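Local coordinates for glycoside hydrolase family protein (Novosphingobium sp. PP1Y, PDB 6Q2F) that probably hydrolyses alpha-L-rhamnosides, as an alpha-L-rhamnosidase of the glycoside hydrolases, at residues M650-A654 with P1119-A1123; K688-L692 with I1113-A1117; L725-V731 with V895-D899; K926-H932 with V962-K968. All coordinates share one frame; numbering follows the deposited sequence.

In the fold
Two pairs of neighbouring contacts, on one chain, illustrate how a multidomain hydrolase is held together. Interactions 1 and 2, with centres about 12 Å apart, tie loops of the (beta/alpha)8 barrel to the galactose-binding-like region near the C-terminus; Trp653 of interaction 1 packs on Pro690 and Thr1116 of interaction 2. Interactions 3 and 4, with centres about 13 Å apart, belong to one antiparallel sheet and meet where Leu725 touches Phe963. The two groups are well separated, their centres about 40 to 45 Å apart. Along the sequence, interaction 2 is nested within the loop closed by interaction 1, and interactions 3 and 4 follow one another inside both, so long-range closures enclose the more local ones.

Interaction 1: M650-A654 with P1119-A1123; sequences MAPWA and PTYRA
A type II beta turn, Ala651 to Ala654, carries Pro652 to Thr1120 and Tyr1121. The turn lies in the loop after strand 642-649, one of the eight parallel strands of a (beta/alpha)8 barrel, and its partner is a loop of the galactose-binding-like region. The contact is thus a small example of domain docking: one polar bond set in a patch of apolar packing. Tyr1121 OH donates to Pro652 O over 2.6 Å, with the acceptor lying in the plane of the phenol ring at its edge. Seen from the carbonyl, the hydroxyl sits off to one side, at a C=O...O angle of 137° and tilted 22° from the carbonyl plane. Tyr1121 CE2 lies 3.9 Å from Pro652 CB, so the ring reaches beside the proline as well as to its oxygen. Thr1120 adds apolar packing, its CB 3.7 Å from Pro652 CB as the two side chains point past one another. Val1099, Leu1102 and Ile1103 of helix 1099-1105 also touch Tyr1121. Trp653, stacked on Tyr700 and edge-to-face with Trp1098, meets Thr1120 at about a right angle. The Thr1120 rotamer sets CG2 opposite the carbonyl carbon, and from there this methyl approaches the edge of the indole, 4.0 Å from Trp653 CZ3.

Interaction 2: K688-L692 with I1113-A1117; sequences KKPGL and ITWTA
Lys688 and Trp1115 meet across a short parallel beta bridge that joins the barrel part of the chain to the galactose-binding-like region. Among the backbone bonds, Trp1115 N donates to Lys689 O at 2.6 Å, from above the carbonyl plane, and Gly691 N returns a bond of 3.0 Å to Trp1115 O, arriving nearly along the C=O axis. Between them comes Pro690, which follows a cis peptide bond and has no N-H to give. Water extends the pairing at its far end: one molecule donates to Gly691 O and accepts from Ala1117 N, at 2.9 and 2.8 Å. Apolar and pi contacts centre on the indole. Trp1115 turns CG anti to its backbone N (chi1 -176°), which sets one face against the aliphatic chain of Lys688; CD stands 3.6 Å from the five-membered-ring centroid, while the ammonium, farther off, adds at most a weak attraction. Leu692 CD2 approaches obliquely, 4.1 Å from Trp1115 CZ3. Replacing the tryptophan with an alanine would probably leave the Lys688 chain less restrained and lose the contacts with Leu692 and Gly691. On the other side of the bridge, Thr1114 and Thr1116 rest on Leu1102 of helix 1099-1105, whose Asp1105 binds Thr1114 N, and Pro690 packs against the loop residues Trp653 and Trp1098.

Interaction 3: L725-V731 with V895-D899; sequences LQTGRNV and VHRRD
Arg897, on strand 894-899 of an antiparallel sheet, where that strand pairs with 729-730 and 902-908, folds its guanidinium into the turn leading from helix 712-726. Its NH1 donates an almost straight bond, 3.2 Å long, to Thr727 O; the oxygen lies in the guanidinium plane, but NH1 meets it from well above the carbonyl plane, not on a lone pair. One face carries Leu725 O, 3.0 Å above its centre, and the opposite face Asn730 N. Bends at chi2 (-108°) and chi3 (139°) bring it there. A leucine in its place would probably cost the NH1 bonds to Thr727 O and Asn639 and the filling between Leu725 O and Asn730 N. Around the guanidinium, Arg729 and Arg898 form a hydrogen-bonded pair, Arg729 N to Arg898 O and Arg898 N to Arg729 O, both 2.8 Å. Gly728 precedes it, where a side chain would collide with Arg898 O. Val731 CB sits over one face of the His896 imidazole, a CH-pi contact, and that ring bonds to Asp880 and Glu903. Farther out, Glu903 pairs with Arg898 NE. Beyond the sheet pair a water accepts from both Arg729 NH2, at 2.7 Å, and Arg898 NH1, at 3.0 Å.

Interaction 4: K926-H932 with V962-K968; sequences KQPELWH and VFVVFRK
Strands 926-932 and 962-967 run antiparallel, their axes 4.5 Å apart at closest and their directions 149° apart, with Glu929 opposite Val965 and Trp931 opposite Phe963 as hydrogen-bonded pairs. The topology is a Greek key: 926-932, 937-946 and 949-956 go up and down in succession, and the fourth strand, 961-967, returns to pair with the first. Val965 N donates to Glu929 O over 2.8 Å; between the Glu929-Val965 and Trp931-Phe963 pairs, Leu930 and Val964 form a non-hydrogen-bonded pair. A water is inserted between Gln927 O, Val965 O and Arg967 N, while Gln927 N still bonds directly to Lys968 O.

Two faces then carry different packing. On one, Val965 places CG2 over the five-membered ring of Trp931, 3.4 Å from its centroid and 11° off the normal. Trp931 and Phe963 also abut Leu724 of helix 712-726. On the other, Pro928 CB sits 3.8 Å from the centroid of the Phe966 ring, over its face, and Leu930 CD2 runs alongside Val964 CG2 at 3.8 Å. This side turns to strand 949-956, where Val952 and Leu954 receive Pro928 and Leu930.

Charged side chains add to the pairing near the Lys926 and Lys968 ends. Lys926 NZ reaches Arg967 O, with Lys901 O as a second acceptor. Lys968, its chain extended, crosses Glu929 at about a right angle; NZ makes a salt bridge of 2.8 Å to Glu929 OE2, coming from above the carboxylate plane, 35° out of it.

Interaction 1: M650-A654 with P1119-A1123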
loop_
_atom_site.group_PDB
_atom_site.type_symbol
_atom_site.label_atom_id
_atom_site.label_comp_id
_atom_site.label_asym_id
_atom_site.label_seq_id
_atom_site.Cartn_x
_atom_site.Cartn_y
_atom_site.Cartn_z
HETATM N N MSE A 650 18.138 3.700 -3.644
HETATM C CA MSE A 650 19.355 4.330 -4.144
HETATM C C MSE A 650 19.868 5.435 -3.215
HETATM O O MSE A 650 20.191 6.541 -3.646
HETATM C CB MSE A 650 19.117 4.866 -5.555
HETATM C CG MSE A 650 18.892 3.757 -6.569
HETATM SE SE MSE A 650 18.677 4.386 -8.389
HETATM C CE MSE A 650 16.858 5.081 -8.359
ATOM N N ALA A 651 19.932 5.113 -1.927
ATOM C CA ALA A 651 20.476 6.011 -0.905
ATOM C C ALA A 651 21.308 5.184 0.067
ATOM O O ALA A 651 20.942 5.005 1.234
ATOM C CB ALA A 651 19.352 6.769 -0.193
ATOM N N PRO A 652 22.452 4.674 -0.387
ATOM C CA PRO A 652 23.221 3.693 0.403
ATOM C C PRO A 652 23.661 4.228 1.759
ATOM O O PRO A 652 24.441 5.178 1.848
ATOM C CB PRO A 652 24.428 3.396 -0.490
ATOM C CG PRO A 652 24.076 3.936 -1.829
ATOM C CD PRO A 652 23.149 5.068 -1.618
ATOM N N TRP A 653 23.179 3.580 2.822
ATOM C CA TRP A 653 23.566 3.888 4.202
ATOM C C TRP A 653 23.489 5.382 4.509
ATOM O O TRP A 653 24.181 5.891 5.393
ATOM C CB TRP A 653 24.957 3.328 4.519
ATOM C CG TRP A 653 24.916 1.816 4.630
ATOM C CD1 TRP A 653 24.646 1.089 5.757
ATOM C CD2 TRP A 653 25.103 0.859 3.571
ATOM N NE1 TRP A 653 24.668 -0.252 5.466
ATOM C CE2 TRP A 653 24.941 -0.421 4.135
ATOM C CE3 TRP A 653 25.406 0.964 2.208
ATOM C CZ2 TRP A 653 25.055 -1.594 3.379
ATOM C CZ3 TRP A 653 25.509 -0.202 1.455
ATOM C CH2 TRP A 653 25.333 -1.463 2.043
ATOM N N ALA A 654 22.591 6.096 3.828
ATOM C CA ALA A 654 22.503 7.546 3.962
ATOM C C ALA A 654 21.458 7.992 4.991
ATOM O O ALA A 654 20.801 9.023 4.805
ATOM C CB ALA A 654 22.241 8.171 2.593
ATOM N N PRO A 1119 28.772 -0.907 -5.987
ATOM C CA PRO A 1119 29.343 0.380 -5.575
ATOM C C PRO A 1119 28.257 1.334 -5.104
ATOM O O PRO A 1119 27.106 1.273 -5.539
ATOM C CB PRO A 1119 30.050 0.890 -6.838
ATOM C CG PRO A 1119 29.400 0.151 -7.965
ATOM C CD PRO A 1119 29.004 -1.186 -7.416
ATOM N N THR A 1120 28.630 2.202 -4.168
ATOM C CA THR A 1120 27.672 3.084 -3.515
ATOM C C THR A 1120 27.890 4.547 -3.865
ATOM O O THR A 1120 26.953 5.229 -4.286
ATOM C CB THR A 1120 27.731 2.897 -1.988
ATOM O OG1 THR A 1120 29.025 3.279 -1.511
ATOM C CG2 THR A 1120 27.471 1.437 -1.599
ATOM N N TYR A 1121 29.107 5.053 -3.712
ATOM C CA TYR A 1121 29.376 6.458 -3.968
ATOM C C TYR A 1121 30.575 6.616 -4.881
ATOM O O TYR A 1121 31.496 5.799 -4.875
ATOM C CB TYR A 1121 29.616 7.230 -2.662
ATOM C CG TYR A 1121 28.390 7.266 -1.797
ATOM C CD1 TYR A 1121 27.438 8.256 -1.960
ATOM C CD2 TYR A 1121 28.163 6.285 -0.837
ATOM C CE1 TYR A 1121 26.299 8.281 -1.180
ATOM C CE2 TYR A 1121 27.032 6.300 -0.058
ATOM C CZ TYR A 1121 26.101 7.302 -0.234
ATOM O OH TYR A 1121 24.965 7.324 0.542
ATOM N N ARG A 1122 30.541 7.681 -5.671
ATOM C CA ARG A 1122 31.702 8.122 -6.424
ATOM C C ARG A 1122 32.649 8.884 -5.507
ATOM O O ARG A 1122 32.241 9.436 -4.484
ATOM C CB ARG A 1122 31.277 9.016 -7.589
ATOM C CG ARG A 1122 30.147 8.458 -8.428
ATOM C CD ARG A 1122 29.251 9.582 -8.941
ATOM N NE ARG A 1122 30.041 10.711 -9.428
ATOM C CZ ARG A 1122 30.633 10.750 -10.618
ATOM N NH1 ARG A 1122 30.518 9.722 -11.453
ATOM N NH2 ARG A 1122 31.338 11.817 -10.979
ATOM N N ALA A 1123 33.927 8.909 -5.881
ATOM C CA ALA A 1123 34.889 9.690 -5.115
ATOM C C ALA A 1123 34.519 11.166 -5.082
ATOM O O ALA A 1123 34.963 11.881 -4.181
ATOM C CB ALA A 1123 36.297 9.497 -5.692
#

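Interaction 2: K688-L692 with I1113-A1117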
loop_
_atom_site.group_PDB
_atom_site.type_symbol
_atom_site.label_atom_id
_atom_site.label_comp_id
_atom_site.label_asym_id
_atom_site.label_seq_id
_atom_site.Cartn_x
_atom_site.Cartn_y
_atom_site.Cartn_z
ATOM N N LYS A 688 32.724 -8.286 6.772
ATOM C CA LYS A 688 32.365 -7.383 5.682
ATOM C C LYS A 688 31.451 -6.284 6.219
ATOM O O LYS A 688 30.297 -6.540 6.580
ATOM C CB LYS A 688 31.725 -8.166 4.540
ATOM C CG LYS A 688 32.816 -8.830 3.656
ATOM C CD LYS A 688 32.246 -9.679 2.555
ATOM C CE LYS A 688 33.381 -10.234 1.667
ATOM N NZ LYS A 688 34.265 -11.175 2.409
ATOM N N LYS A 689 31.977 -5.061 6.290
ATOM C CA LYS A 689 31.194 -3.923 6.793
ATOM C C LYS A 689 31.102 -2.850 5.712
ATOM O O LYS A 689 32.090 -2.581 5.043
ATOM C CB LYS A 689 31.822 -3.345 8.065
ATOM C CG LYS A 689 32.021 -4.342 9.195
ATOM C CD LYS A 689 33.075 -3.837 10.180
ATOM C CE LYS A 689 33.635 -4.984 11.029
ATOM N NZ LYS A 689 32.568 -5.553 11.912
ATOM N N PRO A 690 29.916 -2.245 5.532
ATOM C CA PRO A 690 28.679 -2.568 6.238
ATOM C C PRO A 690 28.035 -3.860 5.746
ATOM O O PRO A 690 27.119 -4.347 6.393
ATOM C CB PRO A 690 27.778 -1.368 5.935
ATOM C CG PRO A 690 28.265 -0.877 4.620
ATOM C CD PRO A 690 29.756 -1.074 4.658
ATOM N N GLY A 691 28.521 -4.412 4.634
ATOM C CA GLY A 691 28.095 -5.745 4.238
ATOM C C GLY A 691 26.896 -5.832 3.306
ATOM O O GLY A 691 26.726 -4.994 2.417
ATOM N N LEU A 692 26.070 -6.865 3.476
ATOM C CA LEU A 692 24.969 -7.113 2.553
ATOM C C LEU A 692 23.846 -6.094 2.715
ATOM O O LEU A 692 23.645 -5.522 3.789
ATOM C CB LEU A 692 24.392 -8.496 2.780
ATOM C CG LEU A 692 25.297 -9.696 2.593
ATOM C CD1 LEU A 692 24.472 -10.924 2.946
ATOM C CD2 LEU A 692 25.814 -9.758 1.197
ATOM N N ILE A 1113 38.346 0.109 3.991
ATOM C CA ILE A 1113 37.727 -0.367 5.221
ATOM C C ILE A 1113 36.444 -1.132 4.926
ATOM O O ILE A 1113 36.142 -2.127 5.590
ATOM C CB ILE A 1113 37.459 0.822 6.174
ATOM C CG1 ILE A 1113 38.768 1.517 6.580
ATOM C CG2 ILE A 1113 36.690 0.387 7.407
ATOM C CD1 ILE A 1113 39.790 0.607 7.197
ATOM N N THR A 1114 35.679 -0.690 3.930
ATOM C CA THR A 1114 34.320 -1.167 3.747
ATOM C C THR A 1114 34.243 -2.234 2.667
ATOM O O THR A 1114 35.110 -2.343 1.798
ATOM C CB THR A 1114 33.362 -0.034 3.375
ATOM O OG1 THR A 1114 33.675 0.425 2.051
ATOM C CG2 THR A 1114 33.471 1.113 4.371
ATOM N N TRP A 1115 33.168 -3.015 2.747
ATOM C CA TRP A 1115 32.724 -3.920 1.697
ATOM C C TRP A 1115 31.223 -3.750 1.512
ATOM O O TRP A 1115 30.469 -3.746 2.494
ATOM C CB TRP A 1115 33.040 -5.375 2.043
ATOM C CG TRP A 1115 32.693 -6.340 0.934
ATOM C CD1 TRP A 1115 33.560 -6.873 0.021
ATOM C CD2 TRP A 1115 31.400 -6.869 0.617
ATOM N NE1 TRP A 1115 32.887 -7.705 -0.835
ATOM C CE2 TRP A 1115 31.560 -7.726 -0.489
ATOM C CE3 TRP A 1115 30.118 -6.711 1.169
ATOM C CZ2 TRP A 1115 30.491 -8.417 -1.063
ATOM C CZ3 TRP A 1115 29.056 -7.393 0.592
ATOM C CH2 TRP A 1115 29.251 -8.243 -0.511
ATOM N N THR A 1116 30.801 -3.573 0.259
ATOM C CA THR A 1116 29.400 -3.638 -0.136
ATOM C C THR A 1116 29.323 -4.467 -1.409
ATOM O O THR A 1116 30.314 -4.618 -2.123
ATOM C CB THR A 1116 28.775 -2.259 -0.401
ATOM O OG1 THR A 1116 29.429 -1.644 -1.520
ATOM C CG2 THR A 1116 28.893 -1.345 0.834
ATOM N N ALA A 1117 28.118 -4.973 -1.707
ATOM C CA ALA A 1117 27.928 -5.820 -2.882
ATOM C C ALA A 1117 28.163 -5.049 -4.177
ATOM O O ALA A 1117 28.906 -5.505 -5.053
ATOM C CB ALA A 1117 26.528 -6.424 -2.869
HETATM O O HOH W 1 34.784 -4.464 5.674
HETATM O O HOH W 2 25.818 -4.316 -0.247
#

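Interaction 3: L725-V731 with V895-D899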
loop_
_atom_site.group_PDB
_atom_site.type_symbol
_atom_site.label_atom_id
_atom_site.label_comp_id
_atom_site.label_asym_id
_atom_site.label_seq_id
_atom_site.Cartn_x
_atom_site.Cartn_y
_atom_site.Cartn_z
ATOM N N LEU A 725 0.050 5.375 20.985
ATOM C CA LEU A 725 -0.789 5.272 19.800
ATOM C C LEU A 725 -1.491 3.921 19.686
ATOM O O LEU A 725 -2.310 3.729 18.781
ATOM C CB LEU A 725 0.046 5.584 18.561
ATOM C CG LEU A 725 0.380 7.102 18.568
ATOM C CD1 LEU A 725 1.448 7.445 17.527
ATOM C CD2 LEU A 725 -0.879 7.900 18.259
ATOM N N GLN A 726 -1.237 2.996 20.602
ATOM C CA GLN A 726 -2.069 1.801 20.720
ATOM C C GLN A 726 -3.059 1.882 21.872
ATOM O O GLN A 726 -3.916 1.006 21.999
ATOM C CB GLN A 726 -1.187 0.554 20.911
ATOM C CG GLN A 726 -0.273 0.251 19.740
ATOM C CD GLN A 726 0.725 -0.861 20.041
ATOM O OE1 GLN A 726 0.573 -1.609 21.008
ATOM N NE2 GLN A 726 1.755 -0.971 19.206
ATOM N N THR A 727 -2.940 2.892 22.717
ATOM C CA THR A 727 -3.685 2.951 23.967
ATOM C C THR A 727 -5.138 3.326 23.709
ATOM O O THR A 727 -5.429 4.152 22.847
ATOM C CB THR A 727 -3.033 3.964 24.923
ATOM O OG1 THR A 727 -1.707 3.521 25.217
ATOM C CG2 THR A 727 -3.820 4.092 26.220
ATOM N N GLY A 728 -6.050 2.704 24.457
ATOM C CA GLY A 728 -7.482 2.958 24.259
ATOM C C GLY A 728 -7.909 2.734 22.815
ATOM O O GLY A 728 -7.469 1.795 22.143
ATOM N N ARG A 729 -8.747 3.633 22.309
ATOM C CA ARG A 729 -9.209 3.558 20.932
ATOM C C ARG A 729 -8.923 4.857 20.205
ATOM O O ARG A 729 -8.908 5.930 20.806
ATOM C CB ARG A 729 -10.726 3.294 20.840
ATOM C CG ARG A 729 -11.613 4.517 21.281
ATOM C CD ARG A 729 -13.098 4.192 21.087
ATOM N NE ARG A 729 -14.001 5.290 21.464
ATOM C CZ ARG A 729 -14.391 6.255 20.636
ATOM N NH1 ARG A 729 -13.952 6.302 19.378
ATOM N NH2 ARG A 729 -15.228 7.183 21.070
ATOM N N ASN A 730 -8.727 4.741 18.897
ATOM C CA ASN A 730 -8.799 5.910 18.038
ATOM C C ASN A 730 -10.121 6.639 18.222
ATOM O O ASN A 730 -11.176 6.016 18.350
ATOM C CB ASN A 730 -8.665 5.518 16.573
ATOM C CG ASN A 730 -8.487 6.732 15.685
ATOM O OD1 ASN A 730 -9.352 7.076 14.887
ATOM N ND2 ASN A 730 -7.355 7.400 15.836
ATOM N N VAL A 731 -10.063 7.970 18.190
ATOM C CA VAL A 731 -11.252 8.812 18.162
ATOM C C VAL A 731 -11.360 9.457 16.787
ATOM O O VAL A 731 -10.447 10.172 16.359
ATOM C CB VAL A 731 -11.207 9.881 19.262
ATOM C CG1 VAL A 731 -12.340 10.910 19.074
ATOM C CG2 VAL A 731 -11.358 9.212 20.608
ATOM N N VAL A 895 -3.606 12.834 15.934
ATOM C CA VAL A 895 -4.335 11.637 16.325
ATOM C C VAL A 895 -4.915 11.873 17.708
ATOM O O VAL A 895 -4.269 12.500 18.572
ATOM C CB VAL A 895 -3.444 10.382 16.309
ATOM C CG1 VAL A 895 -4.250 9.178 16.754
ATOM C CG2 VAL A 895 -2.873 10.160 14.894
ATOM N N HIS A 896 -6.125 11.355 17.914
ATOM C CA HIS A 896 -6.839 11.431 19.181
ATOM C C HIS A 896 -7.115 10.010 19.629
ATOM O O HIS A 896 -7.809 9.263 18.931
ATOM C CB HIS A 896 -8.153 12.218 19.040
ATOM C CG HIS A 896 -8.906 12.409 20.322
ATOM N ND1 HIS A 896 -10.115 13.082 20.383
ATOM C CD2 HIS A 896 -8.632 12.019 21.588
ATOM C CE1 HIS A 896 -10.560 13.077 21.628
ATOM N NE2 HIS A 896 -9.668 12.459 22.383
ATOM N N ARG A 897 -6.570 9.637 20.780
ATOM C CA ARG A 897 -6.811 8.346 21.407
ATOM C C ARG A 897 -7.628 8.552 22.673
ATOM O O ARG A 897 -7.516 9.591 23.328
ATOM C CB ARG A 897 -5.467 7.671 21.732
ATOM C CG ARG A 897 -4.720 7.205 20.476
ATOM C CD ARG A 897 -4.804 5.707 20.431
ATOM N NE ARG A 897 -5.033 5.232 19.107
ATOM C CZ ARG A 897 -5.405 3.998 18.836
ATOM N NH1 ARG A 897 -5.608 3.119 19.817
ATOM N NH2 ARG A 897 -5.585 3.661 17.579
ATOM N N ARG A 898 -8.456 7.572 23.021
ATOM C CA ARG A 898 -9.290 7.717 24.205
ATOM C C ARG A 898 -9.435 6.406 24.960
ATOM O O ARG A 898 -9.616 5.336 24.373
ATOM C CB ARG A 898 -10.689 8.271 23.862
ATOM C CG ARG A 898 -11.727 8.076 24.986
ATOM C CD ARG A 898 -13.089 8.677 24.628
ATOM N NE ARG A 898 -12.953 10.096 24.343
ATOM C CZ ARG A 898 -13.851 10.812 23.678
ATOM N NH1 ARG A 898 -14.962 10.234 23.238
ATOM N NH2 ARG A 898 -13.647 12.109 23.473
ATOM N N ASP A 899 -9.386 6.547 26.277
ATOM C CA ASP A 899 -9.403 5.507 27.284
ATOM C C ASP A 899 -10.428 5.915 28.328
ATOM O O ASP A 899 -10.869 7.061 28.357
ATOM C CB ASP A 899 -8.016 5.414 27.966
ATOM C CG ASP A 899 -7.658 4.031 28.364
ATOM O OD1 ASP A 899 -8.513 3.129 28.185
ATOM O OD2 ASP A 899 -6.531 3.843 28.855
HETATM O O HOH W 3 -3.487 5.657 16.352
HETATM O O HOH W 4 -16.288 7.563 23.561
HETATM O O HOH W 5 -7.705 10.075 15.726
#

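Interaction 4: K926-H932 with V962-K968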
loop_
_atom_site.group_PDB
_atom_site.type_symbol
_atom_site.label_atom_id
_atom_site.label_comp_id
_atom_site.label_asym_id
_atom_site.label_seq_id
_atom_site.Cartn_x
_atom_site.Cartn_y
_atom_site.Cartn_z
ATOM N N LYS A 926 -9.579 17.954 32.603
ATOM C CA LYS A 926 -8.289 17.280 32.706
ATOM C C LYS A 926 -7.157 18.298 32.649
ATOM O O LYS A 926 -7.215 19.255 31.877
ATOM C CB LYS A 926 -8.123 16.243 31.583
ATOM C CG LYS A 926 -9.150 15.096 31.601
ATOM C CD LYS A 926 -8.828 14.078 32.704
ATOM C CE LYS A 926 -9.627 12.772 32.506
ATOM N NZ LYS A 926 -9.342 11.755 33.565
ATOM N N GLN A 927 -6.111 18.092 33.441
ATOM C CA GLN A 927 -4.966 18.978 33.312
ATOM C C GLN A 927 -3.981 18.378 32.333
ATOM O O GLN A 927 -3.449 17.289 32.589
ATOM C CB GLN A 927 -4.302 19.284 34.644
ATOM C CG GLN A 927 -3.885 18.153 35.518
ATOM C CD GLN A 927 -3.031 18.677 36.645
ATOM O OE1 GLN A 927 -2.238 19.590 36.439
ATOM N NE2 GLN A 927 -3.220 18.147 37.852
ATOM N N PRO A 928 -3.751 19.018 31.198
ATOM C CA PRO A 928 -2.907 18.413 30.169
ATOM C C PRO A 928 -1.469 18.345 30.631
ATOM O O PRO A 928 -1.032 19.133 31.466
ATOM C CB PRO A 928 -3.070 19.358 28.973
ATOM C CG PRO A 928 -3.485 20.667 29.577
ATOM C CD PRO A 928 -4.257 20.343 30.814
ATOM N N GLU A 929 -0.744 17.367 30.094
ATOM C CA GLU A 929 0.699 17.278 30.245
ATOM C C GLU A 929 1.299 16.901 28.903
ATOM O O GLU A 929 0.679 16.175 28.116
ATOM C CB GLU A 929 1.106 16.234 31.288
ATOM C CG GLU A 929 0.842 16.639 32.730
ATOM C CD GLU A 929 1.353 15.601 33.722
ATOM O OE1 GLU A 929 1.345 14.393 33.381
ATOM O OE2 GLU A 929 1.778 15.997 34.830
ATOM N N LEU A 930 2.501 17.413 28.635
ATOM C CA LEU A 930 3.255 16.946 27.477
ATOM C C LEU A 930 4.030 15.687 27.832
ATOM O O LEU A 930 4.739 15.654 28.843
ATOM C CB LEU A 930 4.234 18.005 26.974
ATOM C CG LEU A 930 3.675 19.363 26.595
ATOM C CD1 LEU A 930 4.800 20.272 26.109
ATOM C CD2 LEU A 930 2.588 19.209 25.559
ATOM N N TRP A 931 3.909 14.657 26.993
ATOM C CA TRP A 931 4.711 13.445 27.113
ATOM C C TRP A 931 5.674 13.370 25.941
ATOM O O TRP A 931 5.264 13.498 24.788
ATOM C CB TRP A 931 3.840 12.189 27.149
ATOM C CG TRP A 931 3.008 12.044 28.374
ATOM C CD1 TRP A 931 2.474 13.048 29.128
ATOM C CD2 TRP A 931 2.605 10.814 29.000
ATOM N NE1 TRP A 931 1.768 12.522 30.187
ATOM C CE2 TRP A 931 1.829 11.155 30.128
ATOM C CE3 TRP A 931 2.843 9.461 28.724
ATOM C CZ2 TRP A 931 1.281 10.198 30.974
ATOM C CZ3 TRP A 931 2.293 8.504 29.563
ATOM C CH2 TRP A 931 1.518 8.877 30.678
ATOM N N HIS A 932 6.959 13.182 26.239
ATOM C CA HIS A 932 7.993 13.233 25.218
ATOM C C HIS A 932 8.490 11.831 24.920
ATOM O O HIS A 932 9.047 11.182 25.816
ATOM C CB HIS A 932 9.158 14.114 25.673
ATOM C CG HIS A 932 8.783 15.533 25.932
ATOM N ND1 HIS A 932 8.642 16.462 24.923
ATOM C CD2 HIS A 932 8.564 16.195 27.095
ATOM C CE1 HIS A 932 8.339 17.634 25.458
ATOM N NE2 HIS A 932 8.284 17.499 26.771
ATOM N N VAL A 962 4.761 15.410 19.570
ATOM C CA VAL A 962 4.576 15.422 21.012
ATOM C C VAL A 962 3.189 14.917 21.346
ATOM O O VAL A 962 2.252 15.035 20.554
ATOM C CB VAL A 962 4.818 16.835 21.594
ATOM C CG1 VAL A 962 3.637 17.760 21.290
ATOM C CG2 VAL A 962 5.112 16.762 23.092
ATOM N N PHE A 963 3.062 14.348 22.535
ATOM C CA PHE A 963 1.777 13.904 23.032
ATOM C C PHE A 963 1.270 14.918 24.047
ATOM O O PHE A 963 2.005 15.313 24.961
ATOM C CB PHE A 963 1.911 12.507 23.636
ATOM C CG PHE A 963 2.222 11.437 22.617
ATOM C CD1 PHE A 963 3.533 11.172 22.237
ATOM C CD2 PHE A 963 1.198 10.708 22.034
ATOM C CE1 PHE A 963 3.820 10.189 21.289
ATOM C CE2 PHE A 963 1.465 9.714 21.089
ATOM C CZ PHE A 963 2.774 9.450 20.718
ATOM N N VAL A 964 0.045 15.384 23.847
ATOM C CA VAL A 964 -0.647 16.215 24.827
ATOM C C VAL A 964 -1.655 15.293 25.497
ATOM O O VAL A 964 -2.609 14.820 24.870
ATOM C CB VAL A 964 -1.297 17.450 24.190
ATOM C CG1 VAL A 964 -1.812 18.425 25.278
ATOM C CG2 VAL A 964 -0.283 18.178 23.317
ATOM N N VAL A 965 -1.410 14.986 26.760
ATOM C CA VAL A 965 -2.100 13.922 27.475
ATOM C C VAL A 965 -3.052 14.549 28.483
ATOM O O VAL A 965 -2.645 15.402 29.283
ATOM C CB VAL A 965 -1.079 12.999 28.162
ATOM C CG1 VAL A 965 -1.785 11.968 29.007
ATOM C CG2 VAL A 965 -0.218 12.339 27.098
ATOM N N PHE A 966 -4.315 14.116 28.450
ATOM C CA PHE A 966 -5.377 14.628 29.326
ATOM C C PHE A 966 -5.901 13.479 30.175
ATOM O O PHE A 966 -6.949 12.904 29.873
ATOM C CB PHE A 966 -6.484 15.221 28.532
ATOM C CG PHE A 966 -6.099 16.418 27.732
ATOM C CD1 PHE A 966 -5.519 16.282 26.480
ATOM C CD2 PHE A 966 -6.347 17.688 28.221
ATOM C CE1 PHE A 966 -5.194 17.396 25.738
ATOM C CE2 PHE A 966 -6.020 18.797 27.484
ATOM C CZ PHE A 966 -5.444 18.656 26.249
ATOM N N ARG A 967 -5.199 13.165 31.256
ATOM C CA ARG A 967 -5.624 12.044 32.078
ATOM C C ARG A 967 -5.760 12.423 33.543
ATOM O O ARG A 967 -6.644 11.905 34.235
ATOM C CB ARG A 967 -4.652 10.871 31.947
ATOM C CG ARG A 967 -4.700 10.208 30.584
ATOM C CD ARG A 967 -3.476 9.315 30.382
ATOM N NE ARG A 967 -3.793 7.909 30.539
ATOM C CZ ARG A 967 -3.471 7.204 31.608
ATOM N NH1 ARG A 967 -2.817 7.779 32.608
ATOM N NH2 ARG A 967 -3.796 5.928 31.670
ATOM N N LYS A 968 -4.875 13.295 34.032
ATOM C CA LYS A 968 -4.989 13.783 35.396
ATOM C C LYS A 968 -6.216 14.679 35.534
ATOM O O LYS A 968 -6.421 15.593 34.733
ATOM C CB LYS A 968 -3.721 14.540 35.787
ATOM C CG LYS A 968 -2.444 13.702 35.786
ATOM C CD LYS A 968 -1.255 14.527 36.322
ATOM C CE LYS A 968 -0.012 13.656 36.528
ATOM N NZ LYS A 968 1.148 14.443 37.040
HETATM O O HOH W 6 -3.078 14.450 32.244
#